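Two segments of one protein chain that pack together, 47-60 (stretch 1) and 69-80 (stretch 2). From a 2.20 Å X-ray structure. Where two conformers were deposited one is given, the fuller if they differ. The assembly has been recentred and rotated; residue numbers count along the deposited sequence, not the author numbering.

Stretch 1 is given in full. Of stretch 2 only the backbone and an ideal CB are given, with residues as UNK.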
# COMPACT_ATOMS: atom_id res chain seq x y z
N GLY B 47 2.50 -1.74 31.57
CA GLY B 47 2.78 -0.35 31.16
C GLY B 47 2.10 0.06 29.87
O GLY B 47 2.59 0.94 29.14
N ILE B 48 0.98 -0.59 29.58
CA ILE B 48 0.08 -0.11 28.52
C ILE B 48 -1.35 -0.54 28.81
O ILE B 48 -1.62 -1.71 29.04
CB ILE B 48 0.56 -0.50 27.10
CG1 ILE B 48 -0.31 0.15 26.03
CG2 ILE B 48 0.71 -2.01 26.98
CD1 ILE B 48 0.33 0.16 24.65
N SER B 49 -2.24 0.44 28.87
CA SER B 49 -3.65 0.19 29.11
C SER B 49 -4.48 1.17 28.30
O SER B 49 -4.42 2.37 28.53
CB SER B 49 -3.97 0.31 30.60
OG SER B 49 -5.37 0.43 30.77
N GLY B 50 -5.24 0.64 27.36
CA GLY B 50 -5.93 1.49 26.42
C GLY B 50 -7.31 1.03 26.06
O GLY B 50 -7.73 -0.06 26.42
N GLN B 51 -8.03 1.88 25.35
CA GLN B 51 -9.36 1.58 24.90
C GLN B 51 -9.30 1.71 23.38
O GLN B 51 -8.76 2.70 22.87
CB GLN B 51 -10.31 2.61 25.51
CG GLN B 51 -11.67 2.10 26.03
CD GLN B 51 -11.57 0.99 27.08
OE1 GLN B 51 -10.66 0.96 27.92
NE2 GLN B 51 -12.52 0.07 27.03
N VAL B 52 -9.80 0.71 22.64
CA VAL B 52 -9.86 0.77 21.18
C VAL B 52 -10.98 1.73 20.88
O VAL B 52 -12.06 1.64 21.51
CB VAL B 52 -10.12 -0.61 20.51
CG1 VAL B 52 -10.40 -0.42 18.98
CG2 VAL B 52 -8.96 -1.56 20.73
N LEU B 53 -10.73 2.67 19.97
CA LEU B 53 -11.71 3.71 19.65
C LEU B 53 -12.83 3.16 18.76
O LEU B 53 -12.61 2.21 18.00
CB LEU B 53 -11.02 4.94 19.07
CG LEU B 53 -10.01 5.66 20.00
CD1 LEU B 53 -9.32 6.81 19.24
CD2 LEU B 53 -10.65 6.18 21.30
N PRO B 54 -14.06 3.72 18.90
CA PRO B 54 -15.25 3.21 18.23
C PRO B 54 -15.32 3.44 16.72
O PRO B 54 -16.36 3.91 16.22
CB PRO B 54 -16.39 3.97 18.94
CG PRO B 54 -15.77 5.23 19.40
CD PRO B 54 -14.38 4.85 19.80
N PHE B 55 -14.27 3.12 15.99
CA PHE B 55 -14.29 3.31 14.53
C PHE B 55 -13.19 2.48 13.87
O PHE B 55 -12.32 1.95 14.55
CB PHE B 55 -14.19 4.80 14.13
CG PHE B 55 -12.93 5.46 14.60
CD1 PHE B 55 -11.72 5.23 13.94
CD2 PHE B 55 -12.94 6.31 15.72
CE1 PHE B 55 -10.53 5.84 14.38
CE2 PHE B 55 -11.77 6.93 16.16
CZ PHE B 55 -10.56 6.69 15.50
N GLY B 56 -13.23 2.41 12.54
CA GLY B 56 -12.31 1.56 11.82
C GLY B 56 -12.99 0.28 11.35
O GLY B 56 -14.19 0.07 11.57
N ALA B 57 -12.21 -0.56 10.70
CA ALA B 57 -12.75 -1.77 10.10
C ALA B 57 -11.62 -2.67 9.69
O ALA B 57 -10.48 -2.21 9.54
CB ALA B 57 -13.61 -1.42 8.87
N ASP B 58 -11.92 -3.97 9.55
CA ASP B 58 -11.00 -4.86 8.87
C ASP B 58 -11.50 -5.04 7.45
O ASP B 58 -12.64 -5.44 7.23
CB ASP B 58 -10.91 -6.20 9.59
CG ASP B 58 -9.67 -7.03 9.15
OD1 ASP B 58 -8.97 -6.62 8.19
OD2 ASP B 58 -9.38 -8.08 9.76
N PHE B 59 -10.64 -4.74 6.50
CA PHE B 59 -10.94 -4.92 5.08
C PHE B 59 -10.31 -6.21 4.62
O PHE B 59 -9.09 -6.38 4.67
CB PHE B 59 -10.43 -3.71 4.32
CG PHE B 59 -10.92 -2.41 4.88
CD1 PHE B 59 -12.11 -1.85 4.40
CD2 PHE B 59 -10.22 -1.77 5.90
CE1 PHE B 59 -12.59 -0.66 4.92
CE2 PHE B 59 -10.70 -0.55 6.45
CZ PHE B 59 -11.90 -0.01 5.94
N GLN B 60 -11.13 -7.16 4.23
CA GLN B 60 -10.64 -8.50 4.06
C GLN B 60 -10.88 -8.97 2.64
O GLN B 60 -11.77 -8.47 1.96
CB GLN B 60 -11.31 -9.44 5.09
CG GLN B 60 -11.02 -9.05 6.54
CD GLN B 60 -11.59 -10.02 7.56
OE1 GLN B 60 -12.47 -10.81 7.26
NE2 GLN B 60 -11.06 -9.97 8.79
N UNK B 69 -7.13 -12.76 3.96
CA UNK B 69 -6.17 -11.69 4.03
C UNK B 69 -6.78 -10.57 4.87
O UNK B 69 -7.86 -10.08 4.55
CB UNK B 69 -5.78 -11.20 2.63
N UNK B 70 -6.13 -10.21 5.98
CA UNK B 70 -6.68 -9.20 6.86
C UNK B 70 -5.93 -7.90 6.66
O UNK B 70 -4.74 -7.89 6.37
CB UNK B 70 -6.61 -9.65 8.32
N UNK B 71 -6.64 -6.81 6.86
CA UNK B 71 -6.07 -5.47 6.72
C UNK B 71 -6.95 -4.56 7.54
O UNK B 71 -7.90 -4.00 7.04
CB UNK B 71 -5.99 -5.02 5.26
N UNK B 72 -6.66 -4.47 8.83
CA UNK B 72 -7.48 -3.70 9.75
C UNK B 72 -6.81 -2.36 10.08
O UNK B 72 -5.61 -2.31 10.31
CB UNK B 72 -7.74 -4.50 11.03
N UNK B 73 -7.60 -1.29 10.10
CA UNK B 73 -7.13 0.03 10.44
C UNK B 73 -8.05 0.60 11.49
O UNK B 73 -9.25 0.69 11.29
CB UNK B 73 -7.06 0.94 9.21
N UNK B 74 -7.47 0.93 12.64
CA UNK B 74 -8.18 1.50 13.76
C UNK B 74 -7.19 2.21 14.67
O UNK B 74 -6.03 2.39 14.31
CB UNK B 74 -8.95 0.42 14.52
N UNK B 75 -7.65 2.59 15.86
CA UNK B 75 -6.81 3.34 16.77
C UNK B 75 -7.14 2.96 18.19
O UNK B 75 -8.26 2.49 18.48
CB UNK B 75 -6.98 4.85 16.56
N UNK B 76 -6.19 3.14 19.10
CA UNK B 76 -6.51 3.11 20.51
C UNK B 76 -5.95 4.31 21.24
O UNK B 76 -4.98 4.93 20.80
CB UNK B 76 -5.98 1.82 21.14
N UNK B 77 -6.61 4.64 22.35
CA UNK B 77 -6.14 5.67 23.24
C UNK B 77 -5.78 5.09 24.62
O UNK B 77 -6.59 4.41 25.25
CB UNK B 77 -7.20 6.76 23.37
N UNK B 78 -4.58 5.40 25.10
CA UNK B 78 -4.14 4.94 26.41
C UNK B 78 -4.66 5.79 27.58
O UNK B 78 -5.11 6.95 27.39
CB UNK B 78 -2.61 4.92 26.44
N UNK B 79 -4.57 5.23 28.78
CA UNK B 79 -5.07 5.88 29.98
C UNK B 79 -4.31 7.18 30.30
O UNK B 79 -4.82 8.04 31.02
CB UNK B 79 -4.98 4.91 31.16
N UNK B 80 -3.11 7.31 29.74
CA UNK B 80 -2.23 8.44 30.04
C UNK B 80 -2.12 9.37 28.82
O UNK B 80 -1.32 10.30 28.80
CB UNK B 80 -0.85 7.94 30.46

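Position 69 lies beside the end of stretch 1. Nothing of stretch 1 comes within 5.5 Å of its CB, so many residues would suit. The residue is E69. Its O receives a CA-H...O contact from Q60 CA (3.2 Å).

Position 70 points sideways. Its ideal CB is 3.5 Å from D58 OD2, which accepts from Q60 NE2. A donor side chain could use the carboxylate; an aliphatic one could pack beside it; an acid would suit poorly. The residue is L70. Its CD2 lies 3.7 Å from Q60 NE2.

At 71 the CB points sideways, 3.4 Å from F59 O. A long side chain could extend past. The residue is E71. Its N donates to D58 OD1 (2.7 Å), and its O accepts from F59 N (2.9 Å).

Position 72 pairs with D58. Its CB is 3.7 Å from D58 CG, so a small residue suits, though a larger one is not ruled out. The residue is A72, whose CA approaches A57 O at 3.4 Å.

Position 73 forms a hydrogen-bonded pair with A57. A long side chain could leave along that face. The residue is K73, an extended chain whose end leads away. K73 N donates to A57 O (3.1 Å).

At 74 the CB lies sideways, 4.8 Å from V52 CG1. An apolar or aromatic side chain could reach the valine. The residue is Y74, its CD1 3.8 Å from V52 CG1.

Position 75 meets L53 and F55. The ideal CB is 4.1 Å from L53 CD1 and 4.2 Å from F55 CZ, so a small apolar residue fits well. The residue is A75. Its O accepts from L53 N (2.9 Å).

Position 76 pairs with V52. Its ideal CB is 4.0 Å from V52 CA. A large apolar side chain could pass over G50, which has no side chain, to reach I48. The residue is F76, its CE1 3.9 Å from I48 CD1.

At 77 the CB is 4.1 Å from L53 CD2; aliphatic or long polar chains suit. The residue is E77. E77 N to Q51 O and Q51 N to E77 O are hydrogen bonds, each 2.9 Å.

Position 78 pairs with G50, which has no side chain. Its ideal CB is 3.8 Å from S49 O and 5.3 Å from I48 CG1, so small or branched residues suit. The residue is T78. Its CG2 lies 4.4 Å from I48 CG1.

At 79 the CB points sideways, 3.7 Å from S49 O, with S49 N nearby as a donor. Several polar residues would suit. The residue is D79. Its N donates to S49 O (2.9 Å), and a water links its OD1 to S49 N.

Stretch 1 sets no preference at 80. The residue is D80. Its OD1 accepts from T78 OG1 (2.6 Å).

Stretch 2 (69-80) ELEAKYAFETDD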
# COMPACT_ATOMS: atom_id res chain seq x y z
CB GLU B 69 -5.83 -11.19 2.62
CG GLU B 69 -5.10 -12.22 1.74
CD GLU B 69 -4.87 -11.74 0.30
OE1 GLU B 69 -4.43 -12.55 -0.55
OE2 GLU B 69 -5.11 -10.54 0.01
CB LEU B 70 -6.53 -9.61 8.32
CG LEU B 70 -6.43 -11.10 8.64
CD1 LEU B 70 -5.68 -11.18 9.93
CD2 LEU B 70 -7.78 -11.72 8.74
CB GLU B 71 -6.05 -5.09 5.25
CG GLU B 71 -5.44 -3.76 4.92
CD GLU B 71 -4.95 -3.74 3.48
OE1 GLU B 71 -5.80 -3.78 2.52
OE2 GLU B 71 -3.71 -3.75 3.31
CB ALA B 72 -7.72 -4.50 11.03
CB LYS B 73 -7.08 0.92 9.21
CG LYS B 73 -6.08 0.43 8.18
CD LYS B 73 -6.03 1.29 6.94
CE LYS B 73 -5.12 0.58 5.91
NZ LYS B 73 -4.62 1.49 4.85
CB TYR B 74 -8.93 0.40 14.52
CG TYR B 74 -8.08 -0.78 14.96
CD1 TYR B 74 -7.70 -0.94 16.29
CD2 TYR B 74 -7.69 -1.76 14.04
CE1 TYR B 74 -6.93 -2.06 16.70
CE2 TYR B 74 -6.94 -2.87 14.43
CZ TYR B 74 -6.57 -3.01 15.77
OH TYR B 74 -5.84 -4.13 16.14
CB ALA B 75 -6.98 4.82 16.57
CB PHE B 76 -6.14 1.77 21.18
CG PHE B 76 -4.66 1.47 21.23
CD1 PHE B 76 -3.86 1.95 22.29
CD2 PHE B 76 -4.08 0.64 20.27
CE1 PHE B 76 -2.49 1.64 22.36
CE2 PHE B 76 -2.72 0.30 20.33
CZ PHE B 76 -1.92 0.80 21.38
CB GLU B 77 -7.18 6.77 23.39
CG GLU B 77 -6.66 7.95 24.16
CD GLU B 77 -7.64 9.12 24.23
OE1 GLU B 77 -8.86 8.89 24.02
OE2 GLU B 77 -7.17 10.26 24.50
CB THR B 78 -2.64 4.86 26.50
OG1 THR B 78 -2.10 6.19 26.57
CG2 THR B 78 -2.07 4.10 25.32
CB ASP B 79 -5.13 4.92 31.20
CG ASP B 79 -3.77 4.27 31.55
OD1 ASP B 79 -2.82 4.32 30.74
OD2 ASP B 79 -3.65 3.70 32.67
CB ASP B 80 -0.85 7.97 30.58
CG ASP B 80 -0.03 7.14 29.56
OD1 ASP B 80 -0.61 6.49 28.66
OD2 ASP B 80 1.21 7.12 29.66
O HOH W 1 -0.68 2.95 29.49
O HOH W 2 -10.34 2.48 16.32
O HOH W 3 -7.60 -7.20 2.76
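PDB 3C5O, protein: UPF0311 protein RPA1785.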